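Local coordinates for protein beta-ketoacyl synthase (Pseudomonas aeruginosa, PDB 4CW4) that catalyses the condensation of acetyl-CoA with malonyl-ACP to acetoacetyl-ACP, the step that primes bacterial fatty acid synthesis, and works as a homodimer, at residues Q41-Q44 and E45-G49; E75-E78 and R79-E83; S252-Q255 and L256-F260; A285-T288 and F289-L293. One frame throughout, in Å; residues are numbered along the deposited sequence.

Contact 1: Q41-Q44 and E45-G49; sequences QARQ and ETLAG
Both Gln-41 and Glu-45 swing CG away from the backbone nitrogen (chi1 -171° and -176°), which lays their side chains alongside each other on one flank of the helix. Gln-41 then bends at chi2, and its NE2 stops 4.0 Å from Glu-45 OE2. The amide and carboxylate planes are steeply inclined, 68° apart, and a water joins the pair instead, donating to Gln-41 OE1 at 2.9 Å and to Glu-45 OE1 at 2.8 Å. That same carboxylate oxygen takes a salt bridge from Arg-31, which suits an acid here. All this rides on regular alpha-helix, residues 40-53, whose i to i+4 bonds include Leu-47 N to Arg-43 O at 2.9 Å and Ala-48 N to Gln-44 O at 2.9 Å. On another flank the aliphatic part of Arg-43 runs beside Leu-47, CG to CD1 3.8 Å. A long arginine fits because its methylene CG lies against the leucine methyl while its guanidinium goes on to a salt bridge with Glu-78 of helix 74-87. Thr-46, a small residue on the buried side, sets its hydroxyl near the backbone; OG1 has His-28 as its main partner, and its approach to Ala-42 O at 3.3 Å is at best weak.

Contact 2: E75-E78 and R79-E83; sequences EDIE and RRYAE. With SO4 (sulfate ion), chain B.
Apolar packing joins Ile-77 to Tyr-81 one turn on: methyl CG2 of Ile-77 lies 3.9 Å from ring atom CD2 of Tyr-81, with the side chains crossing at a slant. The branched aliphatic and the ring suit this buried side, where Ile-77 also packs on Ala-48 and Ala-51 of helix 40-53. Backbone hydrogen bonds of the i to i+4 kind belong to the first turns of alpha-helix 74-87; the bond from Tyr-81 N to Ile-77 O measures 2.8 Å, while Ala-82 N reaches Glu-78 O from above the carbonyl plane. Charge governs the outer flank. Arg-79 bends at chi3 (124°), folding NH1 back to Asp-76, 3.0 Å from its O but at an angle too poor for a hydrogen bond; OD1 of Asp-76 stays 4.1 Å from NH1 and well out of the guanidinium plane, so the attraction is one of nearby charges. Asp-76 uses OD2 to accept from Ser-73 N. The sulfate, probably a crystallisation solute, is gripped by consecutive residues. An extended Arg-80 delivers two nearly straight bonds, NE to O3 at 3.0 Å and NH2 to O1 at 3.2 Å, with NH2 shared with a salt bridge to Asp-68, and Tyr-81 OH donates to O2 at 2.8 Å. Arginine suits the place by offering two N-H groups to one anion; its CG also rests over a face of the Tyr-81 ring, near the rim. Arg-84 and Glu-67 N add further bonds.

Contact 3: S252-Q255 and L256-F260; sequences SAKQ and LPLGF
A capping box opens the short helix 255-259, within the ketosynthase N-terminal domain, and sets up the turn on which Lys-254 meets Leu-258 and Pro-257. Ser-252 supplies the capping hydroxyl: its OG accepts from Lys-254 N at 3.2 Å and, weakly, from Gln-255 N. Gln-255 returns the favour through its side chain, OE1 taking the N-H of Ser-252 at 2.9 Å. That bond is nearly straight at the hydrogen (168°), although the donor sits well above the plane of the amide. With CG beside its own backbone nitrogen (chi1 -82°) and the chain extended beyond, Gln-255 sends its amide back to the start of the turn. Serine and glutamine suit the two places, a short hydroxyl close to the N-H groups and a longer arm for the return bond.

The helical turn has few good backbone bonds. Its firm link is Leu-258 N to Lys-254 O at 3.0 Å, followed by a weak bond from Gly-259 N to Gln-255 O. Pro-257, which has no N-H to give, fits in this first turn by laying its ring against the chain before it, CD 3.4 Å from Lys-254 O. A water bridges Ser-252 O and Leu-256 N, accepting from the latter at 3.0 Å. Outside these bonds, Lys-254 CB brushes Leu-258 CD1 at 4.1 Å, while the lysine's long tail leads outward. Leu-256 and Pro-257 are apolar for good reason: they pack on Tyr-325 and Met-328 of the second subunit, putting this turn at the dimer interface.

Contact 4: A285-T288 and F289-L293; sequences ACAT and FLYNL
Phe-289 follows directly on Thr-288, its CB 3.7 Å from Thr-288 C, and its ring turns away to pack on Val-310 of strand 307-314. A water 2.9 Å from Cys-286 O accepts weakly from Phe-289 N. Leu-290 N comes next with a weak, strongly bent bond to Ala-287 O (122°), and its side chain goes to Val-392 and Ala-545, an apolar setting that suits leucine. Here helix 288-301 begins, with Ala-287 as N-cap, directly after Cys-286, the presumed nucleophile of the thiolase fold; a cysteine at the amino end of a buried helix is characteristic of ketosynthases. Tyr-291 has CG beside its backbone nitrogen (chi1 -73°), which brings the ring back beside the first turn: CE1 lies 3.7 Å from Ala-287 CB and CD1 3.3 Å from Ala-287 O. A small alanine lets the broad ring come this close. Asn-292 N closes the turn on Thr-288 O at 3.0 Å, while its buried amide is satisfied chiefly by Ile-282 N, accepted at OD1. Thr-288 is itself held from the preceding loop, its OG1 donating to Ala-285 O at 2.7 Å and accepting from Gly-284 N.

From the N terminus the chain meets the four contacts in series, each closing a single turn, so none nests in or crosses another. Contacts 1 and 2 belong to helices 40-53 and 74-87, which pack together: centres are about 10 Å apart. Glu-78 OE2 of contact 2 makes a salt bridge to Arg-43 NE of contact 1 (2.8 Å). Glu-78 OE1 probably accepts a hydrogen bond from Gln-44 NE2 (3.0 Å). Contacts 3 and 4 lie in the ketosynthase N-terminal domain, with centres about 24 Å apart and no touch. Contact 3 faces the second subunit and lies across the chain's centre from contact 1, whereas contact 4, about 10 Å from that centre, joins strand 278-283 to helix 288-301 at the active site.

Contact 1: Q41-Q44 and E45-G49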
loop_
_atom_site.group_PDB
_atom_site.type_symbol
_atom_site.label_atom_id
_atom_site.label_comp_id
_atom_site.label_asym_id
_atom_site.label_seq_id
_atom_site.Cartn_x
_atom_site.Cartn_y
_atom_site.Cartn_z
ATOM N N GLN A 41 -1.477 5.373 42.292
ATOM C CA GLN A 41 -0.241 4.655 42.009
ATOM C C GLN A 41 -0.100 4.494 40.498
ATOM O O GLN A 41 0.975 4.692 39.943
ATOM C CB GLN A 41 -0.188 3.291 42.700
ATOM C CG GLN A 41 1.182 2.646 42.577
ATOM C CD GLN A 41 1.347 1.834 41.296
ATOM O OE1 GLN A 41 0.380 1.516 40.625
ATOM N NE2 GLN A 41 2.581 1.490 40.968
ATOM N N ALA A 42 -1.187 4.122 39.838
ATOM C CA ALA A 42 -1.167 3.935 38.374
ATOM C C ALA A 42 -0.917 5.245 37.643
ATOM O O ALA A 42 -0.163 5.278 36.674
ATOM C CB ALA A 42 -2.456 3.325 37.893
ATOM N N ARG A 43 -1.546 6.315 38.123
ATOM C CA ARG A 43 -1.371 7.642 37.535
ATOM C C ARG A 43 0.060 8.117 37.719
ATOM O O ARG A 43 0.681 8.581 36.772
ATOM C CB ARG A 43 -2.356 8.656 38.133
ATOM C CG ARG A 43 -2.000 10.112 37.835
ATOM C CD ARG A 43 -3.133 11.089 38.100
ATOM N NE ARG A 43 -3.508 11.032 39.510
ATOM C CZ ARG A 43 -4.616 10.462 39.979
ATOM N NH1 ARG A 43 -5.527 9.925 39.170
ATOM N NH2 ARG A 43 -4.825 10.440 41.283
ATOM N N GLN A 44 0.590 7.996 38.932
ATOM C CA GLN A 44 1.918 8.520 39.213
ATOM C C GLN A 44 2.982 7.715 38.478
ATOM O O GLN A 44 3.988 8.257 38.027
ATOM C CB GLN A 44 2.161 8.553 40.722
ATOM C CG GLN A 44 1.325 9.635 41.395
ATOM C CD GLN A 44 1.142 9.446 42.900
ATOM O OE1 GLN A 44 1.679 8.519 43.524
ATOM N NE2 GLN A 44 0.359 10.330 43.486
ATOM N N GLU A 45 2.762 6.417 38.328
ATOM C CA GLU A 45 3.689 5.591 37.569
ATOM C C GLU A 45 3.730 6.029 36.100
ATOM O O GLU A 45 4.799 6.187 35.510
ATOM C CB GLU A 45 3.274 4.122 37.637
ATOM C CG GLU A 45 4.263 3.211 36.939
ATOM C CD GLU A 45 3.818 1.770 36.936
ATOM O OE1 GLU A 45 2.723 1.469 36.386
ATOM O OE2 GLU A 45 4.569 0.941 37.490
ATOM N N THR A 46 2.566 6.214 35.496
ATOM C CA THR A 46 2.510 6.660 34.104
ATOM C C THR A 46 3.112 8.047 33.930
ATOM O O THR A 46 3.855 8.269 32.983
ATOM C CB THR A 46 1.080 6.613 33.586
ATOM O OG1 THR A 46 0.658 5.244 33.511
ATOM C CG2 THR A 46 0.973 7.244 32.205
ATOM N N LEU A 47 2.789 8.968 34.828
ATOM C CA LEU A 47 3.386 10.305 34.801
ATOM C C LEU A 47 4.903 10.285 34.936
ATOM O O LEU A 47 5.598 11.008 34.220
ATOM C CB LEU A 47 2.765 11.228 35.857
ATOM C CG LEU A 47 1.301 11.639 35.658
ATOM C CD1 LEU A 47 0.810 12.521 36.821
ATOM C CD2 LEU A 47 1.069 12.330 34.332
ATOM N N ALA A 48 5.421 9.467 35.846
ATOM C CA ALA A 48 6.859 9.327 35.959
ATOM C C ALA A 48 7.473 8.833 34.651
ATOM O O ALA A 48 8.493 9.347 34.188
ATOM C CB ALA A 48 7.208 8.389 37.100
ATOM N N GLY A 49 6.853 7.840 34.033
ATOM C CA GLY A 49 7.331 7.334 32.754
ATOM C C GLY A 49 7.317 8.374 31.642
ATOM O O GLY A 49 8.270 8.474 30.866
HETATM O O HOH W 1 0.482 0.608 37.905
#

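Contact 2: E75-E78 and R79-E83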
loop_
_atom_site.group_PDB
_atom_site.type_symbol
_atom_site.label_atom_id
_atom_site.label_comp_id
_atom_site.label_asym_id
_atom_site.label_seq_id
_atom_site.Cartn_x
_atom_site.Cartn_y
_atom_site.Cartn_z
ATOM N N GLU A 75 5.123 10.718 43.506
ATOM C CA GLU A 75 4.167 11.692 44.047
ATOM C C GLU A 75 4.655 13.122 43.822
ATOM O O GLU A 75 3.870 14.029 43.503
ATOM C CB GLU A 75 3.962 11.496 45.554
ATOM C CG GLU A 75 3.506 10.111 45.978
ATOM C CD GLU A 75 4.644 9.241 46.496
ATOM O OE1 GLU A 75 5.522 8.847 45.691
ATOM O OE2 GLU A 75 4.658 8.945 47.707
ATOM N N ASP A 76 5.955 13.330 44.015
ATOM C CA ASP A 76 6.551 14.641 43.796
ATOM C C ASP A 76 6.503 14.990 42.315
ATOM O O ASP A 76 6.318 16.137 41.953
ATOM C CB ASP A 76 7.999 14.672 44.283
ATOM C CG ASP A 76 8.139 14.367 45.774
ATOM O OD1 ASP A 76 7.225 14.682 46.573
ATOM O OD2 ASP A 76 9.187 13.809 46.144
ATOM N N ILE A 77 6.667 13.991 41.451
ATOM C CA ILE A 77 6.653 14.243 40.014
ATOM C C ILE A 77 5.278 14.716 39.576
ATOM O O ILE A 77 5.167 15.630 38.776
ATOM C CB ILE A 77 7.088 13.009 39.213
ATOM C CG1 ILE A 77 8.597 12.824 39.389
ATOM C CG2 ILE A 77 6.713 13.153 37.714
ATOM C CD1 ILE A 77 9.164 11.577 38.752
ATOM N N GLU A 78 4.227 14.103 40.101
ATOM C CA GLU A 78 2.882 14.523 39.753
ATOM C C GLU A 78 2.643 15.966 40.174
ATOM O O GLU A 78 2.144 16.759 39.398
ATOM C CB GLU A 78 1.836 13.618 40.382
ATOM C CG GLU A 78 0.417 14.057 40.114
ATOM C CD GLU A 78 -0.602 13.184 40.806
ATOM O OE1 GLU A 78 -0.373 12.749 41.954
ATOM O OE2 GLU A 78 -1.649 12.952 40.209
ATOM N N ARG A 79 2.995 16.305 41.413
ATOM C CA ARG A 79 2.839 17.671 41.880
ATOM C C ARG A 79 3.597 18.653 40.986
ATOM O O ARG A 79 3.050 19.666 40.547
ATOM C CB ARG A 79 3.352 17.777 43.325
ATOM C CG ARG A 79 3.693 19.188 43.776
ATOM C CD ARG A 79 4.539 19.148 45.023
ATOM N NE ARG A 79 5.793 19.873 44.818
ATOM C CZ ARG A 79 6.946 19.321 44.442
ATOM N NH1 ARG A 79 7.035 18.015 44.213
ATOM N NH2 ARG A 79 8.022 20.085 44.296
ATOM N N ARG A 80 4.855 18.342 40.723
ATOM C CA ARG A 80 5.770 19.270 40.080
ATOM C C ARG A 80 5.619 19.360 38.558
ATOM O O ARG A 80 5.796 20.437 37.989
ATOM C CB ARG A 80 7.197 18.855 40.422
ATOM C CG ARG A 80 8.269 19.859 40.072
ATOM C CD ARG A 80 9.513 19.558 40.880
ATOM N NE ARG A 80 10.652 20.372 40.477
ATOM C CZ ARG A 80 11.693 20.641 41.259
ATOM N NH1 ARG A 80 11.741 20.178 42.504
ATOM N NH2 ARG A 80 12.683 21.392 40.799
ATOM N N TYR A 81 5.298 18.241 37.916
ATOM C CA TYR A 81 5.360 18.167 36.457
ATOM C C TYR A 81 4.037 17.858 35.756
ATOM O O TYR A 81 3.983 17.935 34.538
ATOM C CB TYR A 81 6.389 17.113 36.009
ATOM C CG TYR A 81 7.794 17.365 36.504
ATOM C CD1 TYR A 81 8.657 18.192 35.808
ATOM C CD2 TYR A 81 8.259 16.775 37.669
ATOM C CE1 TYR A 81 9.955 18.433 36.269
ATOM C CE2 TYR A 81 9.533 17.003 38.125
ATOM C CZ TYR A 81 10.376 17.837 37.427
ATOM O OH TYR A 81 11.648 18.057 37.891
ATOM N N ALA A 82 2.974 17.515 36.488
ATOM C CA ALA A 82 1.742 17.079 35.802
ATOM C C ALA A 82 1.238 18.125 34.802
ATOM O O ALA A 82 0.874 17.790 33.678
ATOM C CB ALA A 82 0.657 16.729 36.769
ATOM N N GLU A 83 1.220 19.391 35.200
ATOM C CA GLU A 83 0.730 20.428 34.309
ATOM C C GLU A 83 1.534 20.458 32.996
ATOM O O GLU A 83 0.967 20.524 31.913
ATOM C CB GLU A 83 0.775 21.791 35.015
ATOM C CG GLU A 83 0.212 22.935 34.183
ATOM C CD GLU A 83 0.313 24.309 34.844
ATOM O OE1 GLU A 83 0.716 24.420 36.028
ATOM O OE2 GLU A 83 -0.016 25.297 34.157
HETATM S S SO4 B . 12.281 21.474 36.995
HETATM O O1 SO4 B . 13.004 22.461 37.797
HETATM O O2 SO4 B . 13.067 20.243 36.923
HETATM O O3 SO4 B . 10.983 21.198 37.615
HETATM O O4 SO4 B . 12.093 22.000 35.644
#

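Contact 3: S252-Q255 and L256-F260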
loop_
_atom_site.group_PDB
_atom_site.type_symbol
_atom_site.label_atom_id
_atom_site.label_comp_id
_atom_site.label_asym_id
_atom_site.label_seq_id
_atom_site.Cartn_x
_atom_site.Cartn_y
_atom_site.Cartn_z
ATOM N N SER A 252 18.935 11.411 -3.532
ATOM C CA SER A 252 19.882 10.513 -2.874
ATOM C C SER A 252 19.567 9.072 -3.230
ATOM O O SER A 252 18.489 8.776 -3.741
ATOM C CB SER A 252 19.802 10.675 -1.362
ATOM O OG SER A 252 18.745 9.887 -0.841
ATOM N N ALA A 253 20.510 8.181 -2.940
ATOM C CA ALA A 253 20.379 6.759 -3.222
ATOM C C ALA A 253 19.351 6.065 -2.329
ATOM O O ALA A 253 18.961 4.938 -2.616
ATOM C CB ALA A 253 21.741 6.064 -3.065
ATOM N N LYS A 254 18.898 6.731 -1.266
ATOM C CA LYS A 254 18.002 6.084 -0.292
ATOM C C LYS A 254 16.571 6.652 -0.262
ATOM O O LYS A 254 15.667 6.032 0.291
ATOM C CB LYS A 254 18.615 6.148 1.107
ATOM C CG LYS A 254 19.786 5.201 1.324
ATOM C CD LYS A 254 20.388 5.423 2.704
ATOM C CE LYS A 254 21.552 4.484 2.997
ATOM N NZ LYS A 254 22.160 4.799 4.326
ATOM N N GLN A 255 16.349 7.816 -0.869
ATOM C CA GLN A 255 15.044 8.469 -0.758
ATOM C C GLN A 255 13.928 7.632 -1.385
ATOM O O GLN A 255 12.840 7.514 -0.813
ATOM C CB GLN A 255 15.110 9.875 -1.361
ATOM C CG GLN A 255 15.682 10.880 -0.372
ATOM C CD GLN A 255 16.395 12.036 -1.016
ATOM O OE1 GLN A 255 16.468 12.164 -2.238
ATOM N NE2 GLN A 255 16.950 12.888 -0.184
ATOM N N LEU A 256 14.189 7.037 -2.550
ATOM C CA LEU A 256 13.167 6.224 -3.193
ATOM C C LEU A 256 12.887 4.938 -2.373
ATOM O O LEU A 256 11.750 4.730 -1.956
ATOM C CB LEU A 256 13.510 5.926 -4.669
ATOM C CG LEU A 256 12.426 5.136 -5.430
ATOM C CD1 LEU A 256 12.294 5.516 -6.918
ATOM C CD2 LEU A 256 12.742 3.676 -5.351
ATOM N N PRO A 257 13.912 4.092 -2.118
ATOM C CA PRO A 257 13.541 2.841 -1.442
ATOM C C PRO A 257 12.950 3.048 -0.046
ATOM O O PRO A 257 11.988 2.343 0.294
ATOM C CB PRO A 257 14.849 2.036 -1.422
ATOM C CG PRO A 257 15.927 3.036 -1.653
ATOM C CD PRO A 257 15.330 4.100 -2.511
ATOM N N LEU A 258 13.444 4.027 0.712
ATOM C CA LEU A 258 12.952 4.201 2.068
ATOM C C LEU A 258 11.599 4.930 2.114
ATOM O O LEU A 258 10.949 4.979 3.151
ATOM C CB LEU A 258 13.989 4.907 2.944
ATOM C CG LEU A 258 15.316 4.161 3.140
ATOM C CD1 LEU A 258 16.174 4.890 4.185
ATOM C CD2 LEU A 258 15.092 2.719 3.541
ATOM N N GLY A 259 11.158 5.469 0.988
ATOM C CA GLY A 259 9.854 6.093 0.930
ATOM C C GLY A 259 8.692 5.141 0.736
ATOM O O GLY A 259 7.566 5.490 1.091
ATOM N N PHE A 260 8.944 3.951 0.192
ATOM C CA PHE A 260 7.855 3.028 -0.132
ATOM C C PHE A 260 6.971 2.743 1.076
ATOM O O PHE A 260 7.458 2.552 2.201
ATOM C CB PHE A 260 8.382 1.690 -0.630
ATOM C CG PHE A 260 8.946 1.744 -2.007
ATOM C CD1 PHE A 260 8.140 2.065 -3.087
ATOM C CD2 PHE A 260 10.277 1.515 -2.235
ATOM C CE1 PHE A 260 8.648 2.132 -4.349
ATOM C CE2 PHE A 260 10.777 1.586 -3.511
ATOM C CZ PHE A 260 9.956 1.887 -4.563
HETATM O O HOH W 2 16.556 6.950 -4.375
#

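Contact 4: A285-T288 and F289-L293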
loop_
_atom_site.group_PDB
_atom_site.type_symbol
_atom_site.label_atom_id
_atom_site.label_comp_id
_atom_site.label_asym_id
_atom_site.label_seq_id
_atom_site.Cartn_x
_atom_site.Cartn_y
_atom_site.Cartn_z
ATOM N N ALA A 285 -7.015 3.376 3.160
ATOM C CA ALA A 285 -7.143 4.728 3.675
ATOM C C ALA A 285 -7.171 4.722 5.216
ATOM O O ALA A 285 -6.343 4.059 5.848
ATOM C CB ALA A 285 -8.362 5.425 3.059
ATOM N N CYS A 286 -8.089 5.443 5.815
ATOM C CA CYS A 286 -8.003 5.600 7.237
ATOM C C CYS A 286 -8.570 4.381 8.034
ATOM O O CYS A 286 -8.592 4.413 9.274
ATOM C CB CYS A 286 -8.571 6.982 7.596
ATOM S SG CYS A 286 -7.401 8.374 7.169
ATOM N N ALA A 287 -8.922 3.289 7.322
ATOM C CA ALA A 287 -9.243 1.980 7.918
ATOM C C ALA A 287 -8.120 0.961 7.790
ATOM O O ALA A 287 -8.286 -0.207 8.100
ATOM C CB ALA A 287 -10.503 1.438 7.319
ATOM N N THR A 288 -6.952 1.419 7.353
ATOM C CA THR A 288 -5.843 0.537 7.008
ATOM C C THR A 288 -5.467 -0.502 8.074
ATOM O O THR A 288 -5.252 -1.670 7.736
ATOM C CB THR A 288 -4.616 1.395 6.599
ATOM O OG1 THR A 288 -4.817 1.906 5.280
ATOM C CG2 THR A 288 -3.314 0.616 6.634
ATOM N N PHE A 289 -5.367 -0.122 9.346
ATOM C CA PHE A 289 -4.918 -1.122 10.299
ATOM C C PHE A 289 -5.851 -2.325 10.337
ATOM O O PHE A 289 -5.389 -3.445 10.446
ATOM C CB PHE A 289 -4.713 -0.541 11.701
ATOM C CG PHE A 289 -4.585 -1.597 12.755
ATOM C CD1 PHE A 289 -3.393 -2.272 12.937
ATOM C CD2 PHE A 289 -5.668 -1.945 13.532
ATOM C CE1 PHE A 289 -3.276 -3.239 13.884
ATOM C CE2 PHE A 289 -5.552 -2.931 14.489
ATOM C CZ PHE A 289 -4.357 -3.581 14.662
ATOM N N LEU A 290 -7.155 -2.092 10.239
ATOM C CA LEU A 290 -8.100 -3.192 10.233
ATOM C C LEU A 290 -7.936 -4.057 8.983
ATOM O O LEU A 290 -8.177 -5.250 9.041
ATOM C CB LEU A 290 -9.542 -2.687 10.391
ATOM C CG LEU A 290 -9.917 -2.112 11.769
ATOM C CD1 LEU A 290 -11.389 -1.711 11.803
ATOM C CD2 LEU A 290 -9.631 -3.122 12.859
ATOM N N TYR A 291 -7.539 -3.468 7.854
ATOM C CA TYR A 291 -7.238 -4.269 6.680
ATOM C C TYR A 291 -6.039 -5.205 6.913
ATOM O O TYR A 291 -6.074 -6.389 6.553
ATOM C CB TYR A 291 -6.978 -3.368 5.467
ATOM C CG TYR A 291 -8.184 -2.676 4.848
ATOM C CD1 TYR A 291 -9.181 -2.109 5.605
ATOM C CD2 TYR A 291 -8.293 -2.568 3.480
ATOM C CE1 TYR A 291 -10.267 -1.474 5.017
ATOM C CE2 TYR A 291 -9.363 -1.929 2.887
ATOM C CZ TYR A 291 -10.351 -1.388 3.664
ATOM O OH TYR A 291 -11.433 -0.750 3.098
ATOM N N ASN A 292 -4.994 -4.691 7.553
ATOM C CA ASN A 292 -3.867 -5.531 7.937
ATOM C C ASN A 292 -4.330 -6.594 8.948
ATOM O O ASN A 292 -3.895 -7.745 8.911
ATOM C CB ASN A 292 -2.740 -4.683 8.551
ATOM C CG ASN A 292 -1.871 -4.001 7.515
ATOM O OD1 ASN A 292 -1.702 -4.486 6.393
ATOM N ND2 ASN A 292 -1.285 -2.883 7.910
ATOM N N LEU A 293 -5.213 -6.211 9.858
ATOM C CA LEU A 293 -5.671 -7.129 10.903
ATOM C C LEU A 293 -6.521 -8.252 10.287
ATOM O O LEU A 293 -6.435 -9.392 10.724
ATOM C CB LEU A 293 -6.439 -6.386 11.999
ATOM C CG LEU A 293 -6.846 -7.180 13.243
ATOM C CD1 LEU A 293 -5.625 -7.700 13.952
ATOM C CD2 LEU A 293 -7.670 -6.319 14.195
HETATM O O HOH W 3 -6.656 2.728 10.572
#